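Local coordinates for glutathione S-transferase 2 (Heligmosomoides polygyrus, PDB 1TW9), which probably catalyses the conjugation of glutathione to electrophilic substrates, releasing a halide anion, as a sigma-class member of the glutathione transferase superfamily, at residues A[134-139]-A[146-151]. Sequence-based numbering, arbitrary orientation.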
# COMPACT_ATOMS: atom_id res chain seq x y z
N GLY A 134 -14.25 4.68 -13.54
CA GLY A 134 -15.47 5.21 -12.97
C GLY A 134 -15.17 5.72 -11.57
O GLY A 134 -15.63 6.82 -11.18
N PHE A 135 -14.45 4.93 -10.77
CA PHE A 135 -14.09 5.37 -9.39
C PHE A 135 -13.23 6.63 -9.41
O PHE A 135 -13.52 7.60 -8.66
CB PHE A 135 -13.34 4.28 -8.61
CG PHE A 135 -14.14 3.02 -8.37
CD1 PHE A 135 -13.54 1.77 -8.49
CD2 PHE A 135 -15.48 3.07 -8.02
CE1 PHE A 135 -14.26 0.61 -8.26
CE2 PHE A 135 -16.18 1.93 -7.78
CZ PHE A 135 -15.57 0.68 -7.91
N ILE A 136 -12.23 6.64 -10.25
CA ILE A 136 -11.33 7.80 -10.43
C ILE A 136 -12.10 9.05 -10.82
O ILE A 136 -11.88 10.13 -10.27
CB ILE A 136 -10.19 7.51 -11.50
CG1 ILE A 136 -9.23 6.46 -11.04
CG2 ILE A 136 -9.38 8.85 -11.85
CD1 ILE A 136 -8.71 6.65 -9.67
N THR A 137 -13.01 8.92 -11.78
CA THR A 137 -13.85 10.02 -12.26
C THR A 137 -14.69 10.67 -11.15
O THR A 137 -14.81 11.91 -11.05
CB THR A 137 -14.72 9.53 -13.38
OG1 THR A 137 -13.87 9.15 -14.49
CG2 THR A 137 -15.57 10.68 -13.92
N LYS A 138 -15.23 9.83 -10.27
CA LYS A 138 -15.98 10.27 -9.12
C LYS A 138 -15.11 11.15 -8.21
O LYS A 138 -15.57 12.19 -7.80
CB LYS A 138 -16.55 9.05 -8.42
CG LYS A 138 -17.10 9.23 -7.13
CD LYS A 138 -17.72 7.88 -6.65
CE LYS A 138 -16.67 6.90 -6.00
NZ LYS A 138 -17.50 5.70 -5.54
N PHE A 139 -13.86 10.76 -7.97
CA PHE A 139 -12.95 11.58 -7.21
C PHE A 139 -12.62 12.92 -7.94
O PHE A 139 -12.66 14.00 -7.32
CB PHE A 139 -11.68 10.78 -6.88
CG PHE A 139 -11.84 9.91 -5.67
CD1 PHE A 139 -12.49 8.72 -5.73
CD2 PHE A 139 -11.31 10.31 -4.43
CE1 PHE A 139 -12.61 7.88 -4.63
CE2 PHE A 139 -11.47 9.49 -3.31
CZ PHE A 139 -12.12 8.29 -3.38
N GLY A 146 -8.73 19.92 -10.05
CA GLY A 146 -8.18 19.12 -11.14
C GLY A 146 -7.28 17.96 -10.74
O GLY A 146 -6.92 17.17 -11.57
N PHE A 147 -6.97 17.88 -9.46
CA PHE A 147 -6.23 16.78 -8.86
C PHE A 147 -7.15 15.77 -8.24
O PHE A 147 -8.38 16.03 -8.09
CB PHE A 147 -5.21 17.29 -7.83
CG PHE A 147 -4.29 18.31 -8.40
CD1 PHE A 147 -4.43 19.65 -8.05
CD2 PHE A 147 -3.33 17.98 -9.33
CE1 PHE A 147 -3.62 20.60 -8.60
CE2 PHE A 147 -2.52 18.95 -9.92
CZ PHE A 147 -2.62 20.25 -9.53
N LEU A 148 -6.61 14.60 -7.95
CA LEU A 148 -7.41 13.53 -7.35
C LEU A 148 -7.84 13.86 -5.93
O LEU A 148 -8.99 13.60 -5.56
CB LEU A 148 -6.70 12.22 -7.46
CG LEU A 148 -6.74 11.56 -8.84
CD1 LEU A 148 -5.79 10.46 -8.92
CD2 LEU A 148 -8.16 11.09 -9.08
N VAL A 149 -6.92 14.42 -5.13
CA VAL A 149 -7.15 14.72 -3.70
C VAL A 149 -6.60 16.05 -3.39
O VAL A 149 -5.41 16.33 -3.68
CB VAL A 149 -6.50 13.64 -2.71
CG1 VAL A 149 -6.67 14.00 -1.27
CG2 VAL A 149 -7.12 12.26 -2.98
N GLY A 150 -7.43 16.91 -2.80
CA GLY A 150 -6.95 18.17 -2.36
C GLY A 150 -6.65 19.12 -3.49
O GLY A 150 -6.96 18.90 -4.64
N ASP A 151 -5.92 20.17 -3.15
CA ASP A 151 -5.72 21.25 -4.09
C ASP A 151 -4.32 21.29 -4.73
O ASP A 151 -3.99 22.30 -5.36
CB ASP A 151 -6.03 22.59 -3.42
CG ASP A 151 -5.10 22.95 -2.37
OD1 ASP A 151 -4.22 22.12 -2.02
OD2 ASP A 151 -5.16 24.06 -1.77
O HOH W 1 -11.54 14.07 -4.75
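Leu-148 reaches from the loop that leads to helix 155-170 back onto Ile-136 and Phe-139, one turn apart near the C-terminal end of helix 119-142, within the all-helical C-terminal domain of the glutathione transferase fold. The packing is tightest at one methyl: CD2 of Leu-148 lies 3.8 Å from CG2 of Ile-136, where the two side chains meet at a slant, and 4.2 Å from CB of Phe-139. Ile-136 suits this place because its beta-branch offers two arms: with CG2 anti to the backbone N, that methyl meets the leucine, while the side chain also packs on Leu-91 and Val-181 of neighbouring helices. Leucine, branched one carbon further out, can bridge from the loop to the helix and still touch Val-156 and Val-160 of helix 155-170, to which Leu-148 N is tied by a hydrogen bond to Asp-157 OD1. An aromatic residue fits at Phe-139: its edge carbon CD2 lies 4.2 Å from Leu-148 O, near the ring plane, while the side chain packs on Leu-91 and makes a cation-pi contact with Lys-142. Whereas the methyls pack directly, the looser polar side is bridged by one water, donating to Phe-139 O at 2.8 Å and Leu-148 O at 2.7 Å.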